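Local coordinates for ebony (Drosophila melanogaster, PDB 6DYN), which probably joins beta-alanine to biogenic amines such as histamine as a nonribosomal peptide synthetase-like enzyme, this fragment being its C-terminal amine-binding domain, at residues 102-107 and 160-165. Residues are numbered along the deposited sequence; the frame is centred on the assembly and turned at random.
With CA (calcium ion), chain C; HSM (histamine), chain B.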
loop_
_atom_site.group_PDB
_atom_site.type_symbol
_atom_site.label_atom_id
_atom_site.label_comp_id
_atom_site.label_asym_id
_atom_site.label_seq_id
_atom_site.Cartn_x
_atom_site.Cartn_y
_atom_site.Cartn_z
ATOM N N PHE A 102 4.356 12.794 -5.717
ATOM C CA PHE A 102 4.262 14.198 -5.339
ATOM C C PHE A 102 4.208 14.340 -3.819
ATOM O O PHE A 102 4.892 15.200 -3.243
ATOM C CB PHE A 102 3.049 14.821 -6.046
ATOM C CG PHE A 102 2.549 16.112 -5.439
ATOM C CD1 PHE A 102 1.642 16.096 -4.375
ATOM C CD2 PHE A 102 2.930 17.339 -5.973
ATOM C CE1 PHE A 102 1.165 17.283 -3.824
ATOM C CE2 PHE A 102 2.458 18.516 -5.433
ATOM C CZ PHE A 102 1.573 18.495 -4.365
ATOM N N CYS A 103 3.459 13.450 -3.145
ATOM C CA CYS A 103 3.407 13.479 -1.685
ATOM C C CYS A 103 4.690 12.961 -1.062
ATOM O O CYS A 103 5.177 13.524 -0.073
ATOM C CB CYS A 103 2.234 12.637 -1.169
ATOM S SG CYS A 103 0.635 13.241 -1.688
ATOM N N GLU A 104 5.181 11.840 -1.561
ATOM C CA GLU A 104 6.329 11.179 -0.958
ATOM C C GLU A 104 7.731 11.657 -1.310
ATOM O O GLU A 104 8.576 11.791 -0.440
ATOM C CB GLU A 104 6.246 9.665 -1.221
ATOM C CG GLU A 104 4.989 8.991 -0.691
ATOM C CD GLU A 104 4.841 7.549 -1.146
ATOM O OE1 GLU A 104 5.524 7.142 -2.097
ATOM O OE2 GLU A 104 4.032 6.816 -0.550
ATOM N N GLY A 105 7.956 11.938 -2.579
ATOM C CA GLY A 105 9.285 12.258 -3.066
ATOM C C GLY A 105 10.018 13.349 -2.305
ATOM O O GLY A 105 11.147 13.147 -1.840
ATOM N N PRO A 106 9.412 14.541 -2.184
ATOM C CA PRO A 106 10.084 15.619 -1.432
ATOM C C PRO A 106 10.433 15.251 0.003
ATOM O O PRO A 106 11.505 15.625 0.493
ATOM C CB PRO A 106 9.065 16.769 -1.505
ATOM C CG PRO A 106 8.409 16.547 -2.871
ATOM C CD PRO A 106 8.283 15.053 -2.987
ATOM N N ILE A 107 9.555 14.515 0.687
ATOM C CA ILE A 107 9.804 14.119 2.067
ATOM C C ILE A 107 10.874 13.032 2.130
ATOM O O ILE A 107 11.829 13.122 2.913
ATOM C CB ILE A 107 8.487 13.651 2.713
ATOM C CG1 ILE A 107 7.471 14.800 2.739
ATOM C CG2 ILE A 107 8.749 13.055 4.067
ATOM C CD1 ILE A 107 6.124 14.433 3.367
ATOM N N PHE A 160 7.438 3.574 5.872
ATOM C CA PHE A 160 7.041 4.771 5.143
ATOM C C PHE A 160 5.845 4.380 4.291
ATOM O O PHE A 160 5.934 3.427 3.514
ATOM C CB PHE A 160 8.213 5.241 4.271
ATOM C CG PHE A 160 7.998 6.529 3.531
ATOM C CD1 PHE A 160 7.684 7.693 4.204
ATOM C CD2 PHE A 160 8.226 6.593 2.156
ATOM C CE1 PHE A 160 7.550 8.905 3.520
ATOM C CE2 PHE A 160 8.091 7.794 1.471
ATOM C CZ PHE A 160 7.739 8.955 2.170
ATOM N N THR A 161 4.731 5.092 4.437
ATOM C CA THR A 161 3.547 4.771 3.651
ATOM C C THR A 161 2.693 6.018 3.503
ATOM O O THR A 161 2.723 6.913 4.357
ATOM C CB THR A 161 2.725 3.625 4.290
ATOM O OG1 THR A 161 1.673 3.227 3.403
ATOM C CG2 THR A 161 2.104 4.058 5.604
ATOM N N THR A 162 1.952 6.087 2.395
ATOM C CA THR A 162 0.925 7.103 2.217
ATOM C C THR A 162 -0.432 6.437 2.404
ATOM O O THR A 162 -0.796 5.545 1.640
ATOM C CB THR A 162 1.024 7.778 0.846
ATOM O OG1 THR A 162 2.328 8.331 0.715
ATOM C CG2 THR A 162 0.057 8.942 0.745
ATOM N N ASN A 163 -1.167 6.863 3.419
ATOM C CA ASN A 163 -2.453 6.268 3.748
ATOM C C ASN A 163 -3.564 7.136 3.178
ATOM O O ASN A 163 -3.623 8.339 3.457
ATOM C CB ASN A 163 -2.576 6.088 5.256
ATOM C CG ASN A 163 -1.785 4.876 5.733
ATOM O OD1 ASN A 163 -1.916 3.803 5.171
ATOM N ND2 ASN A 163 -0.914 5.065 6.707
ATOM N N THR A 164 -4.427 6.525 2.354
ATOM C CA THR A 164 -5.409 7.266 1.573
ATOM C C THR A 164 -6.850 6.964 1.959
ATOM O O THR A 164 -7.773 7.528 1.361
ATOM C CB THR A 164 -5.215 6.981 0.077
ATOM O OG1 THR A 164 -5.194 5.575 -0.123
ATOM C CG2 THR A 164 -3.885 7.581 -0.429
ATOM N N SER A 165 -7.076 6.096 2.929
ATOM C CA SER A 165 -8.432 5.895 3.399
ATOM C C SER A 165 -8.507 6.222 4.881
ATOM O O SER A 165 -7.499 6.149 5.595
ATOM C CB SER A 165 -8.905 4.457 3.168
ATOM O OG SER A 165 -8.311 3.580 4.108
HETATM CA CA CA C . -0.751 1.709 4.811
HETATM N N HSM B . -0.443 3.202 -0.363
HETATM C CA HSM B . -0.950 4.242 -1.248
HETATM C CB HSM B . -2.483 4.159 -1.321
HETATM C CG HSM B . -2.925 3.763 -2.737
HETATM N ND1 HSM B . -2.277 2.954 -3.555
HETATM C CD2 HSM B . -4.067 4.172 -3.377
HETATM C CE1 HSM B . -2.985 2.855 -4.696
HETATM N NE2 HSM B . -4.092 3.611 -4.570
HETATM O O HOH W 1 -1.635 2.457 2.279
#
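In the GNAT-like fold of this domain, helix 93-111 packs against strand 158-163 of the mixed sheet, with Glu-104 meeting Phe-160 and Thr-162, and Ile-107 meeting Phe-160. The helix and strand segments run in roughly opposite directions, their axes 9.4 Å apart at closest approach. Thr-162 OG1 donates a 2.6 Å hydrogen bond to Glu-104 OE2, reaching its anti side 19° out of the carboxylate plane. His-121 NE2, on the adjacent strand 119-127, is hydrogen-bonded to the same oxygen. Beyond CG the Glu-104 chain is extended, which carries the carboxylate from the helix to the strand. Glu-104 CB rests 3.8 Å from Phe-160 CE2, the carboxylate and ring planes 42° apart. With CG anti to the backbone N (chi1 -176°), the Phe-160 ring lies beside the helix, where Ile-107 CG2 is 4.4 Å from Phe-160 CE1. With an alanine in place of Glu-104, the Thr-162 hydroxyl and His-121 would probably lose their shared partner, while CB alone would be left beside the ring. Thr-162 also accepts a weak 3.1 Å hydrogen bond at its backbone O from histamine N. One buried carboxylate oxygen thus ties helix to two strands, and Thr-162 connects this hydrogen-bonded group to the histamine site through its backbone O.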